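PDB 3GGD: SAM-dependent methyltransferase from Anabaena variabilis ATCC 29413, which probably transfers the methyl group of S-adenosyl-L-methionine to a substrate not yet identified, and binds the product S-adenosyl-L-homocysteine in a Rossmann-like domain. Local coordinates for residues A[24-29]-A[91-96]; A[45-50]-A[76-81]; A[69-74]-A[101-106]. All blocks are in the same frame, centred on the assembly; numbering follows the deposited sequence. Where two conformers were deposited one is given.

Interaction 1: A[24-29]-A[91-96]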
loop_
_atom_site.group_PDB
_atom_site.type_symbol
_atom_site.label_atom_id
_atom_site.label_comp_id
_atom_site.label_asym_id
_atom_site.label_seq_id
_atom_site.Cartn_x
_atom_site.Cartn_y
_atom_site.Cartn_z
ATOM N N ASN A 24 -5.852 15.490 -0.066
ATOM C CA ASN A 24 -6.648 16.677 0.233
ATOM C C ASN A 24 -7.615 17.025 -0.933
ATOM O O ASN A 24 -8.767 17.433 -0.716
ATOM C CB ASN A 24 -5.791 17.876 0.561
ATOM C CG ASN A 24 -6.609 18.996 1.219
ATOM O OD1 ASN A 24 -6.837 20.023 0.612
ATOM N ND2 ASN A 24 -7.098 18.762 2.426
ATOM N N LYS A 25 -7.140 16.866 -2.162
ATOM C CA LYS A 25 -7.999 17.075 -3.318
ATOM C C LYS A 25 -9.150 16.077 -3.295
ATOM O O LYS A 25 -10.305 16.433 -3.569
ATOM C CB LYS A 25 -7.217 16.933 -4.621
ATOM C CG LYS A 25 -8.129 16.957 -5.821
ATOM C CD LYS A 25 -7.527 16.436 -7.042
ATOM C CE LYS A 25 -7.296 14.962 -7.037
ATOM N NZ LYS A 25 -6.251 14.815 -8.123
ATOM N N THR A 26 -8.833 14.823 -2.970
ATOM C CA THR A 26 -9.843 13.770 -2.840
ATOM C C THR A 26 -10.875 14.075 -1.754
ATOM O O THR A 26 -12.088 13.970 -2.000
ATOM C CB THR A 26 -9.144 12.435 -2.630
ATOM O OG1 THR A 26 -8.256 12.235 -3.735
ATOM C CG2 THR A 26 -10.140 11.288 -2.495
ATOM N N LEU A 27 -10.395 14.487 -0.570
ATOM C CA LEU A 27 -11.241 14.889 0.557
ATOM C C LEU A 27 -12.152 16.057 0.202
ATOM O O LEU A 27 -13.371 15.994 0.403
ATOM C CB LEU A 27 -10.372 15.297 1.760
ATOM C CG LEU A 27 -11.028 15.945 3.016
ATOM C CD1 LEU A 27 -12.077 15.027 3.658
ATOM C CD2 LEU A 27 -9.952 16.325 4.029
ATOM N N VAL A 28 -11.573 17.132 -0.314
ATOM C CA VAL A 28 -12.371 18.299 -0.689
ATOM C C VAL A 28 -13.429 18.021 -1.754
ATOM O O VAL A 28 -14.612 18.441 -1.646
ATOM C CB VAL A 28 -11.486 19.462 -1.154
ATOM C CG1 VAL A 28 -12.361 20.637 -1.725
ATOM C CG2 VAL A 28 -10.599 19.970 0.019
ATOM N N ASN A 29 -13.040 17.261 -2.763
ATOM C CA ASN A 29 -13.857 17.166 -3.966
ATOM C C ASN A 29 -14.559 15.849 -4.138
ATOM O O ASN A 29 -15.314 15.708 -5.075
ATOM C CB ASN A 29 -12.969 17.446 -5.192
ATOM C CG ASN A 29 -12.387 18.852 -5.177
ATOM O OD1 ASN A 29 -13.104 19.813 -5.406
ATOM N ND2 ASN A 29 -11.077 18.971 -4.924
ATOM N N LEU A 91 -6.102 10.309 6.557
ATOM C CA LEU A 91 -6.550 9.914 7.873
ATOM C C LEU A 91 -7.797 10.647 8.284
ATOM O O LEU A 91 -8.568 10.117 9.047
ATOM C CB LEU A 91 -5.432 10.085 8.898
ATOM C CG LEU A 91 -4.169 9.232 8.611
ATOM C CD1 LEU A 91 -3.125 9.435 9.765
ATOM C CD2 LEU A 91 -4.506 7.753 8.399
ATOM N N GLU A 92 -8.020 11.858 7.761
ATOM C CA GLU A 92 -9.264 12.559 8.008
ATOM C C GLU A 92 -10.459 11.835 7.349
ATOM O O GLU A 92 -11.527 11.714 7.944
ATOM C CB GLU A 92 -9.161 14.016 7.565
ATOM C CG GLU A 92 -10.427 14.789 7.879
ATOM C CD GLU A 92 -10.336 16.275 7.575
ATOM O OE1 GLU A 92 -9.211 16.826 7.569
ATOM O OE2 GLU A 92 -11.412 16.868 7.368
ATOM N N ILE A 93 -10.285 11.334 6.131
ATOM C CA ILE A 93 -11.313 10.485 5.509
ATOM C C ILE A 93 -11.508 9.174 6.325
ATOM O O ILE A 93 -12.637 8.798 6.663
ATOM C CB ILE A 93 -11.009 10.125 4.032
ATOM C CG1 ILE A 93 -10.823 11.392 3.154
ATOM C CG2 ILE A 93 -12.150 9.266 3.475
ATOM C CD1 ILE A 93 -10.148 11.183 1.774
ATOM N N ALA A 94 -10.409 8.503 6.643
ATOM C CA ALA A 94 -10.438 7.262 7.413
ATOM C C ALA A 94 -11.187 7.421 8.744
ATOM O O ALA A 94 -12.032 6.604 9.093
ATOM C CB ALA A 94 -8.991 6.749 7.683
ATOM N N ALA A 95 -10.848 8.460 9.500
ATOM C CA ALA A 95 -11.416 8.644 10.814
ATOM C C ALA A 95 -12.883 9.003 10.715
ATOM O O ALA A 95 -13.590 8.902 11.692
ATOM C CB ALA A 95 -10.645 9.699 11.637
ATOM N N LYS A 96 -13.366 9.379 9.555
ATOM C CA LYS A 96 -14.760 9.696 9.422
ATOM C C LYS A 96 -15.550 8.520 8.883
ATOM O O LYS A 96 -16.671 8.274 9.312
ATOM C CB LYS A 96 -14.931 10.847 8.432
ATOM C CG LYS A 96 -16.346 11.391 8.375
ATOM C CD LYS A 96 -16.578 12.118 7.038
#

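Interaction 2: A[45-50]-A[76-81]. With SO4 (sulfate ion), chain J; EDO (1,2-ethanediol), chain L; SO4 (sulfate ion), chain H.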
loop_
_atom_site.group_PDB
_atom_site.type_symbol
_atom_site.label_atom_id
_atom_site.label_comp_id
_atom_site.label_asym_id
_atom_site.label_seq_id
_atom_site.Cartn_x
_atom_site.Cartn_y
_atom_site.Cartn_z
ATOM N N VAL A 45 -9.553 -11.111 -0.207
ATOM C CA VAL A 45 -8.668 -11.981 -1.017
ATOM C C VAL A 45 -7.299 -12.153 -0.336
ATOM O O VAL A 45 -6.736 -13.249 -0.291
ATOM C CB VAL A 45 -8.490 -11.397 -2.447
ATOM C CG1 VAL A 45 -7.345 -12.121 -3.213
ATOM C CG2 VAL A 45 -9.835 -11.469 -3.197
ATOM N N ASP A 46 -6.803 -11.084 0.268
ATOM C CA ASP A 46 -5.498 -11.126 0.963
ATOM C C ASP A 46 -5.456 -11.975 2.255
ATOM O O ASP A 46 -4.485 -12.717 2.486
ATOM C CB ASP A 46 -5.057 -9.707 1.347
ATOM C CG ASP A 46 -4.910 -8.776 0.116
ATOM O OD1 ASP A 46 -4.401 -9.255 -0.924
ATOM O OD2 ASP A 46 -5.277 -7.590 0.230
ATOM N N LEU A 47 -6.506 -11.862 3.077
ATOM C CA LEU A 47 -6.465 -12.389 4.446
ATOM C C LEU A 47 -6.126 -13.891 4.535
ATOM O O LEU A 47 -5.305 -14.253 5.346
ATOM C CB LEU A 47 -7.742 -12.030 5.233
ATOM C CG LEU A 47 -7.791 -12.411 6.732
ATOM C CD1 LEU A 47 -6.565 -11.852 7.470
ATOM C CD2 LEU A 47 -9.117 -12.004 7.446
ATOM N N PRO A 48 -6.725 -14.756 3.688
ATOM C CA PRO A 48 -6.312 -16.155 3.774
ATOM C C PRO A 48 -4.803 -16.407 3.551
ATOM O O PRO A 48 -4.259 -17.402 4.034
ATOM C CB PRO A 48 -7.154 -16.846 2.704
ATOM C CG PRO A 48 -8.283 -15.917 2.420
ATOM C CD PRO A 48 -7.746 -14.545 2.661
ATOM N N ARG A 49 -4.129 -15.510 2.855
ATOM C CA ARG A 49 -2.694 -15.705 2.558
ATOM C C ARG A 49 -1.807 -15.492 3.769
ATOM O O ARG A 49 -0.675 -15.929 3.770
ATOM C CB ARG A 49 -2.260 -14.751 1.437
ATOM C CG ARG A 49 -2.954 -15.015 0.095
ATOM C CD ARG A 49 -2.789 -13.865 -0.861
ATOM N NE ARG A 49 -3.403 -14.170 -2.155
ATOM C CZ ARG A 49 -3.494 -13.311 -3.163
ATOM N NH1 ARG A 49 -3.010 -12.091 -3.071
ATOM N NH2 ARG A 49 -4.075 -13.670 -4.292
ATOM N N PHE A 50 -2.301 -14.786 4.789
ATOM C CA PHE A 50 -1.501 -14.538 5.996
ATOM C C PHE A 50 -2.132 -14.810 7.368
ATOM O O PHE A 50 -1.410 -14.857 8.374
ATOM C CB PHE A 50 -0.958 -13.128 5.977
ATOM C CG PHE A 50 -1.988 -12.033 6.086
ATOM C CD1 PHE A 50 -2.329 -11.496 7.326
ATOM C CD2 PHE A 50 -2.501 -11.438 4.954
ATOM C CE1 PHE A 50 -3.229 -10.449 7.428
ATOM C CE2 PHE A 50 -3.393 -10.395 5.057
ATOM C CZ PHE A 50 -3.762 -9.896 6.290
ATOM N N GLN A 76 -12.306 -5.939 12.188
ATOM C CA GLN A 76 -13.393 -6.887 12.543
ATOM C C GLN A 76 -12.800 -8.273 12.874
ATOM O O GLN A 76 -13.386 -9.057 13.575
ATOM C CB GLN A 76 -14.448 -6.907 11.424
ATOM C CG GLN A 76 -15.235 -5.568 11.403
ATOM C CD GLN A 76 -15.812 -5.135 10.021
ATOM O OE1 GLN A 76 -15.303 -5.527 8.954
ATOM N NE2 GLN A 76 -16.872 -4.286 10.050
ATOM N N PHE A 77 -11.571 -8.521 12.434
ATOM C CA PHE A 77 -10.930 -9.827 12.621
ATOM C C PHE A 77 -9.788 -9.815 13.642
ATOM O O PHE A 77 -9.499 -10.824 14.223
ATOM C CB PHE A 77 -10.375 -10.344 11.254
ATOM C CG PHE A 77 -11.455 -10.839 10.323
ATOM C CD1 PHE A 77 -12.206 -9.945 9.574
ATOM C CD2 PHE A 77 -11.754 -12.203 10.243
ATOM C CE1 PHE A 77 -13.228 -10.398 8.743
ATOM C CE2 PHE A 77 -12.761 -12.650 9.435
ATOM C CZ PHE A 77 -13.511 -11.762 8.683
ATOM N N PHE A 78 -9.101 -8.691 13.812
ATOM C CA PHE A 78 -7.962 -8.612 14.735
ATOM C C PHE A 78 -8.308 -7.747 15.933
ATOM O O PHE A 78 -9.000 -6.741 15.780
ATOM C CB PHE A 78 -6.744 -8.021 14.040
ATOM C CG PHE A 78 -6.119 -8.934 13.052
ATOM C CD1 PHE A 78 -6.603 -9.008 11.746
ATOM C CD2 PHE A 78 -5.064 -9.737 13.415
ATOM C CE1 PHE A 78 -6.043 -9.853 10.818
ATOM C CE2 PHE A 78 -4.470 -10.610 12.480
ATOM C CZ PHE A 78 -4.980 -10.670 11.175
ATOM N N PRO A 79 -7.789 -8.106 17.118
ATOM C CA PRO A 79 -8.152 -7.362 18.321
ATOM C C PRO A 79 -7.693 -5.897 18.332
ATOM O O PRO A 79 -8.402 -5.045 18.853
ATOM C CB PRO A 79 -7.501 -8.166 19.474
ATOM C CG PRO A 79 -6.520 -9.026 18.897
ATOM C CD PRO A 79 -6.864 -9.215 17.413
ATOM N N ARG A 80 -6.541 -5.616 17.737
ATOM C CA ARG A 80 -5.998 -4.264 17.769
ATOM C C ARG A 80 -5.359 -3.893 16.441
ATOM O O ARG A 80 -4.404 -4.537 15.993
ATOM C CB ARG A 80 -4.980 -4.135 18.905
ATOM C CG ARG A 80 -4.349 -2.750 19.014
ATOM C CD ARG A 80 -3.207 -2.742 20.021
ATOM N NE ARG A 80 -2.627 -1.405 20.144
ATOM C CZ ARG A 80 -1.547 -1.116 20.862
ATOM N NH1 ARG A 80 -0.891 -2.055 21.520
ATOM N NH2 ARG A 80 -1.130 0.138 20.918
ATOM N N VAL A 81 -5.881 -2.830 15.832
ATOM C CA VAL A 81 -5.400 -2.347 14.538
ATOM C C VAL A 81 -4.979 -0.873 14.627
ATOM O O VAL A 81 -5.676 -0.037 15.202
ATOM C CB VAL A 81 -6.469 -2.546 13.437
ATOM C CG1 VAL A 81 -5.977 -1.992 12.065
ATOM C CG2 VAL A 81 -6.909 -4.077 13.335
HETATM S S SO4 J . -4.426 -17.356 -3.654
HETATM O O1 SO4 J . -4.587 -16.984 -2.242
HETATM O O2 SO4 J . -5.174 -16.456 -4.549
HETATM O O3 SO4 J . -5.006 -18.692 -3.793
HETATM O O4 SO4 J . -3.014 -17.431 -4.038
HETATM C C1 EDO L . -6.120 -7.143 -4.697
HETATM O O1 EDO L . -7.127 -6.123 -4.820
HETATM C C2 EDO L . -5.967 -7.657 -3.237
HETATM O O2 EDO L . -5.850 -6.600 -2.234
HETATM S S SO4 H . -0.781 4.283 18.835
HETATM O O1 SO4 H . -1.350 3.126 19.541
HETATM O O2 SO4 H . -1.556 4.685 17.664
HETATM O O3 SO4 H . 0.576 3.933 18.445
HETATM O O4 SO4 H . -0.744 5.437 19.734
#

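Interaction 3: A[69-74]-A[101-106]. With SO4 (sulfate ion), chain H; EDO (1,2-ethanediol), chain S.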
loop_
_atom_site.group_PDB
_atom_site.type_symbol
_atom_site.label_atom_id
_atom_site.label_comp_id
_atom_site.label_asym_id
_atom_site.label_seq_id
_atom_site.Cartn_x
_atom_site.Cartn_y
_atom_site.Cartn_z
ATOM N N THR A 69 -10.407 1.884 4.055
ATOM C CA THR A 69 -11.393 0.921 3.601
ATOM C C THR A 69 -11.006 -0.485 4.036
ATOM O O THR A 69 -11.843 -1.209 4.535
ATOM C CB THR A 69 -11.540 0.935 2.088
ATOM O OG1 THR A 69 -11.857 2.278 1.652
ATOM C CG2 THR A 69 -12.638 -0.073 1.624
ATOM N N GLN A 70 -9.726 -0.858 3.892
ATOM C CA GLN A 70 -9.309 -2.227 4.248
ATOM C C GLN A 70 -9.120 -2.386 5.752
ATOM O O GLN A 70 -9.323 -3.488 6.332
ATOM C CB GLN A 70 -8.027 -2.616 3.494
ATOM C CG GLN A 70 -8.045 -2.331 1.949
ATOM C CD GLN A 70 -9.273 -2.879 1.203
ATOM O OE1 GLN A 70 -9.713 -4.008 1.447
ATOM N NE2 GLN A 70 -9.802 -2.097 0.249
ATOM N N THR A 71 -8.711 -1.285 6.381
ATOM C CA THR A 71 -8.459 -1.202 7.804
ATOM C C THR A 71 -9.688 -1.572 8.609
ATOM O O THR A 71 -9.609 -2.339 9.575
ATOM C CB THR A 71 -8.008 0.233 8.187
ATOM O OG1 THR A 71 -7.120 0.744 7.178
ATOM C CG2 THR A 71 -7.317 0.258 9.568
ATOM N N LYS A 72 -10.829 -1.037 8.214
ATOM C CA LYS A 72 -12.086 -1.365 8.887
ATOM C C LYS A 72 -12.368 -2.888 8.912
ATOM O O LYS A 72 -12.772 -3.447 9.937
ATOM C CB LYS A 72 -13.200 -0.620 8.180
ATOM C CG LYS A 72 -14.660 -0.823 8.721
ATOM C CD LYS A 72 -14.813 -0.388 10.153
ATOM C CE LYS A 72 -16.306 -0.294 10.541
ATOM N NZ LYS A 72 -16.359 -0.166 12.010
ATOM N N PHE A 73 -12.180 -3.552 7.773
ATOM C CA PHE A 73 -12.346 -4.983 7.721
ATOM C C PHE A 73 -11.334 -5.696 8.654
ATOM O O PHE A 73 -11.688 -6.572 9.442
ATOM C CB PHE A 73 -12.275 -5.459 6.257
ATOM C CG PHE A 73 -12.219 -6.952 6.094
ATOM C CD1 PHE A 73 -11.006 -7.642 6.266
ATOM C CD2 PHE A 73 -13.350 -7.673 5.778
ATOM C CE1 PHE A 73 -10.942 -9.016 6.111
ATOM C CE2 PHE A 73 -13.279 -9.055 5.616
ATOM C CZ PHE A 73 -12.081 -9.712 5.784
ATOM N N LEU A 74 -10.069 -5.327 8.561
ATOM C CA LEU A 74 -9.065 -5.928 9.423
ATOM C C LEU A 74 -9.480 -5.834 10.898
ATOM O O LEU A 74 -9.290 -6.765 11.675
ATOM C CB LEU A 74 -7.698 -5.242 9.213
ATOM C CG LEU A 74 -7.031 -5.554 7.871
ATOM C CD1 LEU A 74 -5.760 -4.695 7.690
ATOM C CD2 LEU A 74 -6.714 -7.088 7.716
ATOM N N ALA A 101 -13.814 1.041 17.537
ATOM C CA ALA A 101 -13.248 1.112 18.890
ATOM C C ALA A 101 -11.823 0.586 18.920
ATOM O O ALA A 101 -11.022 1.092 19.668
ATOM C CB ALA A 101 -14.132 0.324 19.907
ATOM N N ASN A 102 -11.497 -0.407 18.090
ATOM C CA ASN A 102 -10.168 -1.017 18.106
ATOM C C ASN A 102 -9.265 -0.608 16.963
ATOM O O ASN A 102 -8.309 -1.305 16.615
ATOM C CB ASN A 102 -10.276 -2.549 18.176
ATOM C CG ASN A 102 -10.898 -3.141 16.945
ATOM O OD1 ASN A 102 -11.745 -2.520 16.337
ATOM N ND2 ASN A 102 -10.469 -4.337 16.567
ATOM N N ILE A 103 -9.576 0.522 16.350
ATOM C CA ILE A 103 -8.675 1.112 15.374
ATOM C C ILE A 103 -8.129 2.453 15.884
ATOM O O ILE A 103 -8.892 3.276 16.362
ATOM C CB ILE A 103 -9.361 1.465 14.037
ATOM C CG1 ILE A 103 -9.857 0.210 13.301
ATOM C CG2 ILE A 103 -8.364 2.224 13.122
ATOM C CD1 ILE A 103 -10.770 0.511 12.039
ATOM N N SER A 104 -6.823 2.641 15.785
ATOM C CA SER A 104 -6.209 3.946 15.975
ATOM C C SER A 104 -5.588 4.354 14.644
ATOM O O SER A 104 -4.939 3.551 13.983
ATOM C CB SER A 104 -5.137 3.908 17.048
ATOM O OG SER A 104 -5.692 3.519 18.287
ATOM N N TYR A 105 -5.852 5.577 14.215
ATOM C CA TYR A 105 -5.213 6.126 13.017
ATOM C C TYR A 105 -4.131 7.073 13.482
ATOM O O TYR A 105 -4.382 7.908 14.329
ATOM C CB TYR A 105 -6.188 6.863 12.124
ATOM C CG TYR A 105 -7.136 5.923 11.407
ATOM C CD1 TYR A 105 -6.667 5.075 10.417
ATOM C CD2 TYR A 105 -8.479 5.897 11.717
ATOM C CE1 TYR A 105 -7.518 4.202 9.756
ATOM C CE2 TYR A 105 -9.358 5.038 11.047
ATOM C CZ TYR A 105 -8.867 4.196 10.083
ATOM O OH TYR A 105 -9.704 3.359 9.441
ATOM N N ARG A 106 -2.949 6.982 12.901
ATOM C CA ARG A 106 -1.845 7.813 13.335
ATOM C C ARG A 106 -0.958 8.209 12.152
ATOM O O ARG A 106 -0.710 7.401 11.244
ATOM C CB ARG A 106 -1.063 7.042 14.387
ATOM C CG ARG A 106 0.201 7.687 14.813
ATOM C CD ARG A 106 0.575 7.135 16.182
ATOM N NE ARG A 106 1.880 7.617 16.636
ATOM C CZ ARG A 106 2.411 7.306 17.807
ATOM N NH1 ARG A 106 1.742 6.520 18.640
ATOM N NH2 ARG A 106 3.621 7.762 18.127
HETATM S S SO4 H . -0.781 4.283 18.835
HETATM O O1 SO4 H . -1.350 3.126 19.541
HETATM O O2 SO4 H . -1.556 4.685 17.664
HETATM O O3 SO4 H . 0.576 3.933 18.445
HETATM O O4 SO4 H . -0.744 5.437 19.734
HETATM C C1 EDO S . 5.699 8.583 15.302
HETATM O O1 EDO S . 5.992 9.578 16.272
HETATM C C2 EDO S . 4.848 9.275 14.230
HETATM O O2 EDO S . 3.473 8.907 14.418
#

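Interaction 1: A[24-29]-A[91-96]
Leu27 of the 24-29 helix and Ile93 of the 91-96 helix are the residues whose CA atoms come nearest, 6.6 Å apart, where the two helical axes pass 10.2 Å from each other with their N-to-C directions 47° apart. The bulk of the meeting falls to Leu27, whose two methyl branches serve different partners. CD1 rests against the Ile93 side chain, 3.9 Å from Ile93 CG1, and CD2 lies 3.6 Å from Glu92 CD, with both carboxylate oxygens close by. Leu27 and Ile93 run past one another in opposite directions, so that Ile93 CD1 reaches back to the Leu27 backbone, 4.1 Å from Leu27 CA. That reach follows from Ile93 chi1 of -57°, which sets CG1 opposite the carbonyl carbon and aims the longer branch at the other helix. Glu92 meets Leu27 nearly at a right angle; its extended chain brings the carboxylate up against Leu27 CD2, with Glu92 CG a little further off. A third, looser contact joins Thr26 CG2 to Ile93 CD1 at 4.3 Å, while Thr26 OG1 turns back to the carbonyl of Tyr22 in its own helix. The interface is therefore small and apolar at its centre, with the glutamate at its exposed margin. Beside it, Asn24 ND2 bonds to Ser89 OG, a polar tie between helix 15-29 and helix 88-97. Trp23, which binds S-adenosyl-L-homocysteine, lies next to Ile93, and on the strand side Leu91 and Ala94 pack helix 88-97 against Tyr105 of strand 103-107.

Interaction 2: A[45-50]-A[76-81]
Leu47 sends its two methyl groups to two successive phenylalanines of the 76-81 segment. Its CD2 sits over one face of the Phe77 ring, 4.0 Å from the Phe77 ring centroid and 18° off the ring normal, a CH-pi contact. CD1 instead meets the rim of the neighbouring ring, 3.9 Å from Phe78 CE1 and near the ring plane. This division depends on Leu47 chi1 of -175°, which swings CG away from the backbone N and out toward the aromatic pair. Phe50, three residues on, adds a looser touch of its CE1 on Phe78 CZ at 4.1 Å. The second shell is also largely aromatic: Phe73 packs against both Leu47 and Phe77, and Phe54 and Tyr160 meet the Phe50 ring. On another side of the helix Asp46 OD1 and OD2 bond to the hydroxyls of Tyr160 and Tyr129, while Arg49 NE and NH2 grip a sulfate, probably from the crystallisation liquor, through two nearly straight bonds. The contact thus joins helix 43-50 to the C-terminal end of helix 69-77 and the turn that leads into strand 81-85, a hydrophobic cluster on one face of the Rossmann-like methyltransferase sheet.

Interaction 3: A[69-74]-A[101-106]
Helix 69-77 packs against edge strand 103-107 in the Rossmann-like core of the methyltransferase, the two short axes 9.9 Å apart and running at 150°, nearly antiparallel. Ile103 makes the closest fit to the helix backbone: its CD1 lies 3.9 Å from Lys72 CA and equally near Thr71 O, while its CG2 faces Thr71 CG2 at 4.2 Å. Thr71 and Tyr105 approach from opposite directions, and the phenol oxygen Tyr105 OH comes 3.8 Å from Thr71 CB, with Thr71 CG2 beside the ring carbon CE1. Within the strand, Ile103 CG2 lies over one face of the Tyr105 ring, toward its rim. With chi1 at -72°, CG of Tyr105 lies opposite the carbonyl carbon, and this carries the far end of the ring and its OH to Thr71. The polar ends find partners outside the pair: Thr71 OG1 bonds to Asp62 OD2, Tyr105 OH to the carbonyl of Asn98, and Lys72 NZ to the carbonyl of Thr99. Carbon thus does the touching between helix and strand, apart from the approaches of Tyr105 OH and Thr71 O. Because each hydroxyl is bonded to a third residue, the rotations of Thr71 and Tyr105 are probably fixed from outside, and the interface itself probably rests on van der Waals contact.

Along the chain, interaction 2 is nested inside the loop closed by interaction 1, whereas interaction 3 alternates its segments with those of both. Interactions 2 and 3 share helix 69-77 and have centres about 11 Å apart; they meet at the pairing of Val81 with Asn102 and Ser104, between neighbouring strands 81-85 and 103-107. Interactions 1 and 3, about 15 Å apart between centres, touch where helix 88-97 meets strand 103-107, the next element in the chain. Interactions 1 and 2 do not touch, their centres being about 24 Å apart. Interactions 1 and 3 lie nearer the S-adenosyl-L-homocysteine (about 9 and 7 Å from side chain to ligand) than interaction 2 (about 12 Å).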